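PDB 6YJO: FAD-binding PCMH-type domain-containing protein from Gibberella zeae, which binds FAD through two covalent links and probably acts as an oxidoreductase of the oxygen-dependent, FAD-linked family. Local coordinates for residues Phe235-Leu248 against Ala310-Met323. Residues are numbered along the deposited sequence; the frame is centred on the assembly and turned at random.
Sequences FAAPETVTPFSIEL and AQISTASTGGWIQM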
ATOM      1  N   PHE A 235      14.895  10.445   5.773  1.00 46.35           N
ATOM      2  CA  PHE A 235      16.087   9.923   6.423  1.00 46.81           C
ATOM      3  C   PHE A 235      17.219   9.845   5.404  1.00 46.90           C
ATOM      4  O   PHE A 235      16.997   9.901   4.191  1.00 44.49           O
ATOM      5  CB  PHE A 235      15.823   8.546   7.047  1.00 46.87           C
ATOM      6  CG  PHE A 235      15.542   7.460   6.042  1.00 48.91           C
ATOM      7  CD1 PHE A 235      16.580   6.753   5.459  1.00 51.11           C
ATOM      8  CD2 PHE A 235      14.241   7.138   5.691  1.00 47.66           C
ATOM      9  CE1 PHE A 235      16.330   5.754   4.538  1.00 50.84           C
ATOM     10  CE2 PHE A 235      13.985   6.136   4.772  1.00 47.56           C
ATOM     11  CZ  PHE A 235      15.029   5.445   4.194  1.00 48.95           C
ATOM     12  N   ALA A 236      18.444   9.728   5.909  1.00 50.51           N
ATOM     13  CA  ALA A 236      19.611   9.721   5.035  1.00 54.71           C
ATOM     14  C   ALA A 236      19.700   8.383   4.310  1.00 55.16           C
ATOM     15  O   ALA A 236      19.749   7.328   4.950  1.00 54.46           O
ATOM     16  CB  ALA A 236      20.882   9.980   5.840  1.00 59.19           C
ATOM     17  N   ALA A 237      19.710   8.427   2.982  1.00 56.09           N
ATOM     18  CA  ALA A 237      19.824   7.207   2.194  1.00 57.23           C
ATOM     19  C   ALA A 237      21.106   6.479   2.581  1.00 60.49           C
ATOM     20  O   ALA A 237      22.195   7.061   2.459  1.00 64.10           O
ATOM     21  CB  ALA A 237      19.829   7.521   0.700  1.00 56.67           C
ATOM     22  N   PRO A 238      21.040   5.230   3.040  1.00 59.94           N
ATOM     23  CA  PRO A 238      22.269   4.550   3.448  1.00 63.53           C
ATOM     24  C   PRO A 238      23.153   4.273   2.245  1.00 66.44           C
ATOM     25  O   PRO A 238      22.693   4.168   1.107  1.00 66.93           O
ATOM     26  CB  PRO A 238      21.767   3.253   4.089  1.00 62.08           C
ATOM     27  CG  PRO A 238      20.495   2.965   3.378  1.00 59.27           C
ATOM     28  CD  PRO A 238      19.896   4.301   2.995  1.00 58.15           C
ATOM     29  N   GLU A 239      24.450   4.166   2.514  1.00 69.63           N
ATOM     30  CA  GLU A 239      25.439   3.915   1.476  1.00 72.31           C
ATOM     31  C   GLU A 239      25.837   2.450   1.385  1.00 73.75           C
ATOM     32  O   GLU A 239      26.413   2.043   0.369  1.00 73.84           O
ATOM     33  CB  GLU A 239      26.689   4.773   1.728  1.00 76.53           C
ATOM     34  CG  GLU A 239      27.329   4.556   3.092  1.00 79.53           C
ATOM     35  CD  GLU A 239      28.559   5.426   3.309  1.00 84.79           C
ATOM     36  OE1 GLU A 239      28.785   6.357   2.504  1.00 85.58           O
ATOM     37  OE2 GLU A 239      29.300   5.177   4.281  1.00 87.14           O
ATOM     38  N   THR A 240      25.528   1.658   2.410  1.00 72.40           N
ATOM     39  CA  THR A 240      25.926   0.257   2.507  1.00 73.30           C
ATOM     40  C   THR A 240      24.662  -0.568   2.727  1.00 67.83           C
ATOM     41  O   THR A 240      24.138  -0.625   3.844  1.00 67.79           O
ATOM     42  CB  THR A 240      26.933   0.071   3.640  1.00 77.18           C
ATOM     43  OG1 THR A 240      28.132   0.796   3.337  1.00 80.80           O
ATOM     44  CG2 THR A 240      27.264  -1.397   3.846  1.00 78.78           C
ATOM     45  N   VAL A 241      24.171  -1.206   1.666  1.00 61.82           N
ATOM     46  CA  VAL A 241      22.902  -1.926   1.694  1.00 59.04           C
ATOM     47  C   VAL A 241      23.105  -3.280   1.028  1.00 58.45           C
ATOM     48  O   VAL A 241      23.648  -3.357  -0.080  1.00 59.95           O
ATOM     49  CB  VAL A 241      21.779  -1.125   1.000  1.00 60.16           C
ATOM     50  CG1 VAL A 241      21.988   0.374   1.215  1.00 62.14           C
ATOM     51  CG2 VAL A 241      21.687  -1.439  -0.488  1.00 60.98           C
ATOM     52  N   THR A 242      22.674  -4.343   1.705  1.00 57.30           N
ATOM     53  CA  THR A 242      22.881  -5.714   1.238  1.00 56.95           C
ATOM     54  C   THR A 242      21.554  -6.425   1.009  1.00 53.58           C
ATOM     55  O   THR A 242      20.941  -6.925   1.971  1.00 50.97           O
ATOM     56  CB  THR A 242      23.724  -6.498   2.245  1.00 60.77           C
ATOM     57  OG1 THR A 242      24.920  -5.764   2.546  1.00 65.97           O
ATOM     58  CG2 THR A 242      24.098  -7.871   1.688  1.00 60.48           C
ATOM     59  N   PRO A 243      21.066  -6.504  -0.226  1.00 53.49           N
ATOM     60  CA  PRO A 243      19.980  -7.444  -0.523  1.00 50.86           C
ATOM     61  C   PRO A 243      20.450  -8.882  -0.365  1.00 50.54           C
ATOM     62  O   PRO A 243      21.641  -9.185  -0.450  1.00 51.63           O
ATOM     63  CB  PRO A 243      19.620  -7.138  -1.983  1.00 51.04           C
ATOM     64  CG  PRO A 243      20.169  -5.776  -2.255  1.00 53.20           C
ATOM     65  CD  PRO A 243      21.362  -5.613  -1.363  1.00 55.50           C
ATOM     66  N   PHE A 244      19.493  -9.775  -0.116  1.00 50.21           N
ATOM     67  CA  PHE A 244      19.799 -11.196  -0.016  1.00 51.28           C
ATOM     68  C   PHE A 244      18.581 -12.028  -0.391  1.00 49.73           C
ATOM     69  O   PHE A 244      17.440 -11.577  -0.290  1.00 44.34           O
ATOM     70  CB  PHE A 244      20.278 -11.572   1.393  1.00 52.16           C
ATOM     71  CG  PHE A 244      19.252 -11.345   2.481  1.00 54.08           C
ATOM     72  CD1 PHE A 244      19.104 -10.101   3.070  1.00 54.72           C
ATOM     73  CD2 PHE A 244      18.454 -12.387   2.929  1.00 55.35           C
ATOM     74  CE1 PHE A 244      18.174  -9.895   4.076  1.00 56.24           C
ATOM     75  CE2 PHE A 244      17.521 -12.186   3.932  1.00 57.11           C
ATOM     76  CZ  PHE A 244      17.382 -10.941   4.505  1.00 57.48           C
ATOM     77  N   SER A 245      18.853 -13.258  -0.834  1.00 53.94           N
ATOM     78  CA  SER A 245      17.844 -14.289  -1.027  1.00 53.25           C
ATOM     79  C   SER A 245      18.332 -15.590  -0.410  1.00 56.86           C
ATOM     80  O   SER A 245      19.536 -15.848  -0.345  1.00 58.09           O
ATOM     81  CB  SER A 245      17.529 -14.513  -2.517  1.00 52.87           C
ATOM     82  OG  SER A 245      18.550 -15.265  -3.149  1.00 56.86           O
ATOM     83  N   ILE A 246      17.384 -16.392   0.070  1.00 55.78           N
ATOM     84  CA  ILE A 246      17.620 -17.767   0.500  1.00 58.05           C
ATOM     85  C   ILE A 246      16.573 -18.623  -0.195  1.00 56.80           C
ATOM     86  O   ILE A 246      15.375 -18.490   0.085  1.00 54.88           O
ATOM     87  CB  ILE A 246      17.528 -17.940   2.024  1.00 59.23           C
ATOM     88  CG1 ILE A 246      18.552 -17.064   2.755  1.00 62.30           C
ATOM     89  CG2 ILE A 246      17.712 -19.407   2.383  1.00 59.43           C
ATOM     90  CD1 ILE A 246      17.924 -15.911   3.517  1.00 61.67           C
ATOM     91  N   GLU A 247      17.012 -19.497  -1.096  1.00 58.76           N
ATOM     92  CA  GLU A 247      16.109 -20.384  -1.813  1.00 60.03           C
ATOM     93  C   GLU A 247      15.874 -21.656  -1.010  1.00 63.32           C
ATOM     94  O   GLU A 247      16.802 -22.215  -0.417  1.00 66.84           O
ATOM     95  CB  GLU A 247      16.681 -20.729  -3.187  1.00 60.94           C
ATOM     96  CG  GLU A 247      17.046 -19.516  -4.028  1.00 60.60           C
ATOM     97  CD  GLU A 247      17.556 -19.901  -5.402  1.00 60.60           C
ATOM     98  OE1 GLU A 247      17.593 -21.112  -5.706  1.00 61.05           O
ATOM     99  OE2 GLU A 247      17.917 -18.994  -6.181  1.00 60.51           O
ATOM    100  N   LEU A 248      14.622 -22.109  -0.995  1.00 62.59           N
ATOM    101  CA  LEU A 248      14.229 -23.288  -0.240  1.00 63.93           C
ATOM    102  C   LEU A 248      13.264 -24.127  -1.063  1.00 60.64           C
ATOM    103  O   LEU A 248      12.714 -23.677  -2.072  1.00 57.13           O
ATOM    104  CB  LEU A 248      13.568 -22.913   1.092  1.00 66.25           C
ATOM    105  CG  LEU A 248      14.427 -22.136   2.087  1.00 70.10           C
ATOM    106  CD1 LEU A 248      13.966 -20.685   2.158  1.00 69.46           C
ATOM    107  CD2 LEU A 248      14.362 -22.798   3.453  1.00 72.65           C
ATOM    108  N   ALA A 310      19.560 -23.873   6.258  1.00 68.88           N
ATOM    109  CA  ALA A 310      19.678 -23.270   4.941  1.00 67.71           C
ATOM    110  C   ALA A 310      20.817 -22.260   4.942  1.00 68.73           C
ATOM    111  O   ALA A 310      21.386 -21.924   5.985  1.00 72.23           O
ATOM    112  CB  ALA A 310      18.360 -22.598   4.520  1.00 66.55           C
ATOM    113  N   GLN A 311      21.143 -21.777   3.747  1.00 66.33           N
ATOM    114  CA  GLN A 311      22.259 -20.866   3.543  1.00 66.14           C
ATOM    115  C   GLN A 311      21.861 -19.812   2.522  1.00 60.56           C
ATOM    116  O   GLN A 311      20.978 -20.033   1.690  1.00 56.91           O
ATOM    117  CB  GLN A 311      23.508 -21.620   3.064  1.00 69.53           C
ATOM    118  CG  GLN A 311      23.190 -22.788   2.142  1.00 71.34           C
ATOM    119  CD  GLN A 311      24.303 -23.078   1.159  1.00 75.95           C
ATOM    120  OE1 GLN A 311      24.733 -22.196   0.415  1.00 77.64           O
ATOM    121  NE2 GLN A 311      24.774 -24.321   1.144  1.00 77.76           N
ATOM    122  N   ILE A 312      22.521 -18.654   2.597  1.00 61.12           N
ATOM    123  CA  ILE A 312      22.280 -17.607   1.614  1.00 60.78           C
ATOM    124  C   ILE A 312      22.538 -18.151   0.217  1.00 63.21           C
ATOM    125  O   ILE A 312      23.544 -18.829  -0.038  1.00 66.01           O
ATOM    126  CB  ILE A 312      23.158 -16.379   1.912  1.00 61.20           C
ATOM    127  CG1 ILE A 312      22.427 -15.437   2.870  1.00 60.77           C
ATOM    128  CG2 ILE A 312      23.530 -15.644   0.624  1.00 60.53           C
ATOM    129  CD1 ILE A 312      23.276 -14.306   3.403  1.00 63.08           C
ATOM    130  N   SER A 313      21.618 -17.857  -0.700  1.00 62.03           N
ATOM    131  CA  SER A 313      21.777 -18.229  -2.099  1.00 62.61           C
ATOM    132  C   SER A 313      22.457 -17.118  -2.891  1.00 63.04           C
ATOM    133  O   SER A 313      23.438 -17.367  -3.595  1.00 64.19           O
ATOM    134  CB  SER A 313      20.412 -18.568  -2.708  1.00 61.32           C
ATOM    135  OG  SER A 313      19.930 -19.807  -2.216  1.00 61.25           O
ATOM    136  N   THR A 314      21.954 -15.890  -2.780  1.00 62.30           N
ATOM    137  CA  THR A 314      22.564 -14.728  -3.409  1.00 63.81           C
ATOM    138  C   THR A 314      22.615 -13.588  -2.403  1.00 63.94           C
ATOM    139  O   THR A 314      21.674 -13.385  -1.630  1.00 62.35           O
ATOM    140  CB  THR A 314      21.790 -14.289  -4.659  1.00 63.32           C
ATOM    141  OG1 THR A 314      20.449 -13.936  -4.298  1.00 63.52           O
ATOM    142  CG2 THR A 314      21.755 -15.418  -5.688  1.00 63.82           C
ATOM    143  N   ALA A 315      23.724 -12.854  -2.408  1.00 67.25           N
ATOM    144  CA  ALA A 315      23.882 -11.715  -1.518  1.00 67.57           C
ATOM    145  C   ALA A 315      24.938 -10.793  -2.104  1.00 66.88           C
ATOM    146  O   ALA A 315      25.965 -11.256  -2.610  1.00 68.31           O
ATOM    147  CB  ALA A 315      24.262 -12.157  -0.100  1.00 70.28           C
ATOM    148  N   SER A 316      24.666  -9.494  -2.050  1.00 64.34           N
ATOM    149  CA  SER A 316      25.523  -8.508  -2.685  1.00 64.54           C
ATOM    150  C   SER A 316      25.329  -7.177  -1.972  1.00 61.49           C
ATOM    151  O   SER A 316      24.222  -6.860  -1.536  1.00 57.85           O
ATOM    152  CB  SER A 316      25.197  -8.383  -4.179  1.00 63.42           C
ATOM    153  OG  SER A 316      25.955  -7.352  -4.784  1.00 66.45           O
ATOM    154  N   THR A 317      26.409  -6.412  -1.851  1.00 63.07           N
ATOM    155  CA  THR A 317      26.375  -5.113  -1.201  1.00 62.98           C
ATOM    156  C   THR A 317      26.521  -4.014  -2.244  1.00 60.99           C
ATOM    157  O   THR A 317      27.266  -4.155  -3.219  1.00 61.15           O
ATOM    158  CB  THR A 317      27.490  -4.996  -0.155  1.00 67.83           C
ATOM    159  OG1 THR A 317      27.498  -6.169   0.668  1.00 68.90           O
ATOM    160  CG2 THR A 317      27.284  -3.766   0.726  1.00 68.35           C
ATOM    161  N   GLY A 318      25.806  -2.919  -2.027  1.00 57.88           N
ATOM    162  CA  GLY A 318      25.807  -1.837  -2.986  1.00 56.78           C
ATOM    163  C   GLY A 318      25.068  -0.620  -2.471  1.00 53.56           C
ATOM    164  O   GLY A 318      24.785  -0.498  -1.280  1.00 50.95           O
ATOM    165  N   GLY A 319      24.763   0.289  -3.397  1.00 53.55           N
ATOM    166  CA  GLY A 319      24.106   1.529  -3.049  1.00 53.65           C
ATOM    167  C   GLY A 319      22.619   1.349  -2.767  1.00 52.91           C
ATOM    168  O   GLY A 319      22.038   0.284  -2.967  1.00 51.99           O
ATOM    169  N   TRP A 320      22.003   2.437  -2.300  1.00 52.14           N
ATOM    170  CA  TRP A 320      20.588   2.416  -1.948  1.00 49.47           C
ATOM    171  C   TRP A 320      19.716   2.360  -3.194  1.00 48.19           C
ATOM    172  O   TRP A 320      18.721   1.630  -3.229  1.00 45.54           O
ATOM    173  CB  TRP A 320      20.265   3.649  -1.099  1.00 49.77           C
ATOM    174  CG  TRP A 320      18.821   4.099  -1.094  1.00 47.71           C
ATOM    175  CD1 TRP A 320      18.266   5.078  -1.869  1.00 47.29           C
ATOM    176  CD2 TRP A 320      17.770   3.616  -0.247  1.00 45.59           C
ATOM    177  NE1 TRP A 320      16.938   5.229  -1.562  1.00 45.41           N
ATOM    178  CE2 TRP A 320      16.607   4.342  -0.572  1.00 45.05           C
ATOM    179  CE3 TRP A 320      17.699   2.641   0.750  1.00 46.31           C
ATOM    180  CZ2 TRP A 320      15.384   4.117   0.060  1.00 44.52           C
ATOM    181  CZ3 TRP A 320      16.483   2.420   1.378  1.00 45.41           C
ATOM    182  CH2 TRP A 320      15.344   3.154   1.031  1.00 44.43           C
ATOM    183  N   ILE A 321      20.081   3.123  -4.227  1.00 50.21           N
ATOM    184  CA  ILE A 321      19.350   3.084  -5.487  1.00 50.92           C
ATOM    185  C   ILE A 321      19.539   1.737  -6.165  1.00 52.00           C
ATOM    186  O   ILE A 321      18.676   1.290  -6.927  1.00 50.34           O
ATOM    187  CB  ILE A 321      19.797   4.252  -6.390  1.00 53.79           C
ATOM    188  CG1 ILE A 321      19.401   5.593  -5.757  1.00 53.84           C
ATOM    189  CG2 ILE A 321      19.192   4.122  -7.782  1.00 55.68           C
ATOM    190  CD1 ILE A 321      17.888   5.839  -5.695  1.00 50.74           C
ATOM    191  N   GLN A 322      20.656   1.062  -5.894  1.00 54.20           N
ATOM    192  CA  GLN A 322      20.864  -0.269  -6.450  1.00 54.02           C
ATOM    193  C   GLN A 322      19.867  -1.262  -5.863  1.00 50.37           C
ATOM    194  O   GLN A 322      19.292  -2.079  -6.590  1.00 49.61           O
ATOM    195  CB  GLN A 322      22.303  -0.717  -6.194  1.00 55.53           C
ATOM    196  CG  GLN A 322      22.861  -1.669  -7.226  1.00 56.49           C
ATOM    197  CD  GLN A 322      24.381  -1.704  -7.216  1.00 60.00           C
ATOM    198  OE1 GLN A 322      25.021  -1.189  -6.299  1.00 61.27           O
ATOM    199  NE2 GLN A 322      24.966  -2.306  -8.245  1.00 61.28           N
ATOM    200  N   MET A 323      19.639  -1.195  -4.549  1.00 49.31           N
ATOM    201  CA  MET A 323      18.700  -2.114  -3.917  1.00 48.06           C
ATOM    202  C   MET A 323      17.275  -1.872  -4.403  1.00 49.40           C
ATOM    203  O   MET A 323      16.514  -2.826  -4.604  1.00 48.98           O
ATOM    204  CB  MET A 323      18.782  -1.976  -2.396  1.00 45.84           C
ATOM    205  CG  MET A 323      17.725  -2.764  -1.621  1.00 43.68           C
ATOM    206  SD  MET A 323      16.113  -1.937  -1.490  1.00 43.53           S
ATOM    207  CE  MET A 323      16.575  -0.345  -0.796  1.00 43.45           C
TER
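W320 is met by three residues of 235-238, where strand 226-236 runs out into a loop. The methyl CB of A237 lies over the indole face in a CH-pi contact, 4.1 Å from the centroid of the five-membered ring. P238 CD approaches W320 CE3 at 3.6 Å. The rim of F235, led by CZ, meets the six-membered ring in an offset edge-to-face pair with planes at 88°. With CG roughly opposite the backbone N (chi1 157°), the indole reaches from the start of helix 320-326 toward P238 and F235.

Next along, V241 and G318 form an antiparallel hydrogen-bonded pair, G318 N reaching V241 O at 2.9 Å. V241 CG2 presses on M323 CB, and M323 CG continues onto P243 CG at 3.9 Å. T317 OG1 donates to T242 OG1, an oxygen also bonded to the carbonyl of G292.

Beyond P243 the chains pair as strands. F244 and A315 are a non-hydrogen-bonded pair; S245 and T314 follow as a hydrogen-bonded one. Their side chains add a bond, S245 OG to T314 OG1 at 2.6 Å, in which either could be the donor. S245 O takes a 2.9 Å bond from S313 N and a weak one from T314 N, the two-against-one register of a classic beta bulge. The side-chain oxygen S313 OG then accepts E247 N at 3.1 Å, nearly straight at 165°.

This pairing makes 314-315 an outermost strand of the seven-stranded antiparallel sheet, with 242-248 between it and strand 283-290. Helix 294-308 packs on F244, I312 and A315. At the other end, F150 and A156 also touch W320, which ties the start of helix 320-326 to helix 142-152 and strand 155-156; the side chain of M323 lies about 11 Å from the bound FAD.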